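Local coordinates for sp1 protein (PDB 6LPA), which is the nsp1 of a porcine alphacoronavirus, a viral protein associated with host proliferation and immune evasion, probably by suppressing host gene expression, at the interface of chains A and B. Residues are numbered along the deposited sequence; one frame, centred on the assembly and turned at random. Chains: chain A/B, sp1 protein.

Contact 1 and contact 2 are adjoining patches of one two-fold symmetric interface between two copies of nsp1, the centres of their C-alpha atoms about 7 Å apart. A:Ser59 and B:Pro82 belong to both, and the neighbours A:Pro22 and A:Thr23 continue one segment from the first patch into the second. Contact 1 is polar, built on a salt bridge and a bridging water; contact 2 is mainly apolar, with one carboxylate at a helix start. Each recurs with the chains exchanged. The pairing may be a feature of the crystal rather than the form that acts in the cell.

Contact 1: the interface of chains A and B. Residues chain A 22, 57, 59-60; chain B 81-83.
B:Arg83 leaves its backbone with CG anti to the carbonyl carbon (chi1 -39°) and runs extended from CG to NE, which carries its guanidinium across to A:Asp60 and A:Ser59. A:Asp60 likewise has CG anti to its carbonyl carbon and beside its own N (chi1 -76°), which swings the carboxylate towards the partner chain, where OD1 makes the contact. The two side chains cross obliquely, with carboxylate and guanidinium planes 25° apart. NH1 of B:Arg83 donates to OD1 of A:Asp60 at 3.0 Å, a salt bridge in which NH1 approaches OD1 from above the carboxylate plane; NH2 adds a weak bond to the same OD1. The other carboxylate oxygen, OD2, is held within chain A by the backbone N of A:Glu57 at 2.7 Å, so bonds to both oxygens should limit rotation of the group. The carboxylate of A:Glu57 lies farther off, its OE1 5.0 Å from NH2 of B:Arg83, and may add a mild electrostatic pull.

A:Ser59 places OG over one face of the guanidinium, 3.0 Å above the plane and towards the rim. OG is 3.1 Å from NH1 of B:Arg83, close enough for a hydrogen bond, though approach over the face is poorly directed for an N-H lying in the plane. Behind the hydroxyl, CB of A:Ser59 packs against CA of B:Pro82, close to the backbone oxygen of B:Arg81. This patch joins loop segments on both chains, and B:Arg83 has 88 Å² of its surface hidden by chain A.

Water 1 is a polar node that links the two backbones and the guanidinium. It contacts the carbonyl oxygens of A:Pro22 and A:Ser59 on one chain, and the backbone N and NH1 of B:Arg83 on the other. NH1 thus meets both carboxylate and water, and the oxygen of water 1 lies 2.8 Å from NH1 of B:Arg83.

Contact 2: the interface of chains A and B. Residues chain A 23-25, 59, 61, 77; chain B 66, 72, 74, 82, 84.
A:Phe61 and B:Tyr74 point at one another, ring tip to ring tip, the phenol OH of the tyrosine arriving in plane at the edge of the phenylalanine ring, 3.4 Å from its CZ. Within chain A the phenylalanine ring is sandwiched: CA of A:Met24 lies over one face and the methyl CG2 of A:Thr77 over the other, both towards the rim, which should restrict its swing. B:Pro82 comes up to the same ring tip, its CB 3.5 Å from CZ of A:Phe61; the proline side chain also crosses that of A:Thr77 at about a right angle, its CB against the methyl CG2.

A:Met24 and B:Tyr74 run alongside each other, antiparallel. With CG anti to its backbone N (chi1 -180°) and the chain bent at chi2, the methionine lays CG over one face of the tyrosine ring, 3.9 Å above the plane.

B:Glu66 brings its carboxylate to the start of helix 24-28. OE1 accepts from the backbone N of A:Met24 at 3.0 Å, met on the syn side but 33° out of the carboxylate plane, while OE2 receives a weak bond from the same N. A carboxylate placed at this N-terminus may be stabilised by the helix dipole. The glutamate crosses A:Thr23 at about a right angle, with OE1 near CB of A:Thr23, and the methyl of that threonine approaches SG of B:Cys84 at 4.1 Å.

In the fold, chain A contributes the beginning of short helix 24-28, the start of strand 61-66 and the end of strand 71-77; chain B answers with strands 61-67 and 71-77 and the loop holding B:Pro82 and B:Cys84.

Contact 1: the interface of chains A and B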
# COMPACT_ATOMS: atom_id res chain seq x y z
N PRO A 22 9.73 -1.03 -7.88
CA PRO A 22 8.71 -1.76 -8.67
C PRO A 22 7.96 -2.83 -7.90
O PRO A 22 6.85 -3.19 -8.32
CB PRO A 22 9.53 -2.37 -9.81
CG PRO A 22 10.97 -2.27 -9.40
CD PRO A 22 11.07 -1.61 -8.06
N GLU A 57 6.08 6.49 -11.32
CA GLU A 57 4.85 5.98 -11.91
C GLU A 57 3.81 5.70 -10.84
O GLU A 57 4.16 5.45 -9.67
CB GLU A 57 5.14 4.69 -12.68
CG GLU A 57 4.54 4.63 -14.06
CD GLU A 57 5.22 5.58 -15.01
OE1 GLU A 57 6.33 5.25 -15.47
OE2 GLU A 57 4.65 6.66 -15.29
N SER A 59 2.26 3.04 -10.35
CA SER A 59 2.52 1.71 -9.82
C SER A 59 3.75 1.65 -8.93
O SER A 59 3.97 0.63 -8.27
CB SER A 59 2.69 0.74 -10.98
OG SER A 59 3.64 1.26 -11.88
N ASP A 60 4.57 2.70 -8.90
CA ASP A 60 5.82 2.63 -8.14
C ASP A 60 5.54 2.75 -6.64
O ASP A 60 4.69 3.53 -6.21
CB ASP A 60 6.77 3.74 -8.58
CG ASP A 60 7.44 3.43 -9.91
OD1 ASP A 60 7.68 2.24 -10.18
OD2 ASP A 60 7.69 4.37 -10.69
N ARG B 81 -2.61 -0.22 -7.90
CA ARG B 81 -2.22 -1.09 -9.01
C ARG B 81 -0.69 -1.13 -9.19
O ARG B 81 -0.15 -0.61 -10.16
CB ARG B 81 -2.91 -0.64 -10.29
CG ARG B 81 -4.44 -0.70 -10.20
CD ARG B 81 -4.93 -2.13 -10.47
NE ARG B 81 -6.39 -2.24 -10.51
CZ ARG B 81 -7.18 -2.27 -9.44
NH1 ARG B 81 -6.65 -2.20 -8.23
NH2 ARG B 81 -8.49 -2.39 -9.57
N PRO B 82 0.01 -1.81 -8.30
CA PRO B 82 1.41 -2.14 -8.60
C PRO B 82 1.47 -3.16 -9.72
O PRO B 82 0.49 -3.85 -10.03
CB PRO B 82 1.93 -2.72 -7.29
CG PRO B 82 0.72 -3.41 -6.73
CD PRO B 82 -0.48 -2.56 -7.13
N ARG B 83 2.63 -3.23 -10.37
CA ARG B 83 2.86 -4.37 -11.24
C ARG B 83 2.90 -5.63 -10.37
O ARG B 83 3.09 -5.56 -9.16
CB ARG B 83 4.16 -4.22 -12.03
CG ARG B 83 4.46 -2.81 -12.52
CD ARG B 83 5.96 -2.64 -12.71
NE ARG B 83 6.36 -1.34 -13.27
CZ ARG B 83 6.54 -0.23 -12.55
NH1 ARG B 83 6.32 -0.23 -11.24
NH2 ARG B 83 6.93 0.89 -13.15
O HOH W 1 4.87 -1.79 -9.37

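Contact 2: the interface of chains A and B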
# COMPACT_ATOMS: atom_id res chain seq x y z
N THR A 23 8.51 -3.37 -6.81
CA THR A 23 7.81 -4.39 -6.04
C THR A 23 7.90 -4.08 -4.56
O THR A 23 8.82 -3.39 -4.11
CB THR A 23 8.40 -5.78 -6.28
OG1 THR A 23 9.81 -5.74 -6.04
CG2 THR A 23 8.11 -6.24 -7.71
N MET A 24 6.93 -4.61 -3.81
CA MET A 24 6.92 -4.43 -2.37
C MET A 24 8.23 -4.90 -1.76
O MET A 24 8.82 -4.20 -0.92
CB MET A 24 5.75 -5.20 -1.76
CG MET A 24 5.65 -5.08 -0.26
SD MET A 24 5.61 -3.34 0.20
CE MET A 24 5.28 -3.46 1.95
N SER A 25 8.72 -6.06 -2.18
CA SER A 25 9.95 -6.61 -1.62
C SER A 25 11.12 -5.65 -1.80
O SER A 25 11.89 -5.39 -0.86
CB SER A 25 10.26 -7.96 -2.26
OG SER A 25 11.66 -8.16 -2.32
N SER A 59 2.26 3.04 -10.35
CA SER A 59 2.52 1.71 -9.82
C SER A 59 3.75 1.65 -8.93
O SER A 59 3.97 0.63 -8.27
CB SER A 59 2.69 0.74 -10.98
OG SER A 59 3.64 1.26 -11.88
N PHE A 61 6.28 1.98 -5.86
CA PHE A 61 6.14 2.03 -4.41
C PHE A 61 6.95 3.17 -3.83
O PHE A 61 8.13 3.34 -4.14
CB PHE A 61 6.58 0.70 -3.80
CG PHE A 61 5.56 -0.37 -3.94
CD1 PHE A 61 4.43 -0.38 -3.14
CD2 PHE A 61 5.70 -1.35 -4.91
CE1 PHE A 61 3.47 -1.37 -3.29
CE2 PHE A 61 4.74 -2.34 -5.06
CZ PHE A 61 3.63 -2.35 -4.25
N THR A 77 1.83 2.28 -3.25
CA THR A 77 2.08 2.83 -4.58
C THR A 77 1.83 4.33 -4.57
O THR A 77 0.97 4.83 -3.83
CB THR A 77 1.18 2.19 -5.65
OG1 THR A 77 -0.21 2.39 -5.33
CG2 THR A 77 1.48 0.67 -5.80
N GLU B 66 1.07 -9.88 -4.47
CA GLU B 66 1.83 -9.68 -5.68
C GLU B 66 2.90 -10.75 -5.76
O GLU B 66 3.28 -11.35 -4.75
CB GLU B 66 2.49 -8.29 -5.73
CG GLU B 66 3.53 -8.07 -4.63
CD GLU B 66 4.46 -6.88 -4.91
OE1 GLU B 66 5.70 -7.06 -4.93
OE2 GLU B 66 3.93 -5.77 -5.12
N THR B 72 3.65 -12.21 -2.20
CA THR B 72 3.85 -11.35 -1.04
C THR B 72 2.57 -10.62 -0.69
O THR B 72 2.00 -9.91 -1.52
CB THR B 72 4.98 -10.34 -1.30
OG1 THR B 72 6.21 -11.03 -1.49
CG2 THR B 72 5.10 -9.39 -0.14
N TYR B 74 0.44 -7.83 1.62
CA TYR B 74 0.62 -6.59 2.36
C TYR B 74 -0.68 -5.80 2.30
O TYR B 74 -1.53 -6.05 1.44
CB TYR B 74 1.80 -5.78 1.81
CG TYR B 74 1.63 -5.43 0.35
CD1 TYR B 74 1.92 -6.35 -0.64
CD2 TYR B 74 1.15 -4.20 -0.03
CE1 TYR B 74 1.74 -6.04 -1.98
CE2 TYR B 74 0.98 -3.88 -1.36
CZ TYR B 74 1.28 -4.80 -2.33
OH TYR B 74 1.10 -4.48 -3.65
N PRO B 82 0.01 -1.81 -8.30
CA PRO B 82 1.41 -2.14 -8.60
C PRO B 82 1.47 -3.16 -9.72
O PRO B 82 0.49 -3.85 -10.03
CB PRO B 82 1.93 -2.72 -7.29
CG PRO B 82 0.72 -3.41 -6.73
CD PRO B 82 -0.48 -2.56 -7.13
N CYS B 84 2.70 -6.78 -11.00
CA CYS B 84 2.74 -8.08 -10.32
C CYS B 84 1.58 -8.27 -9.34
O CYS B 84 1.57 -9.26 -8.61
CB CYS B 84 4.07 -8.28 -9.56
SG CYS B 84 5.58 -7.83 -10.47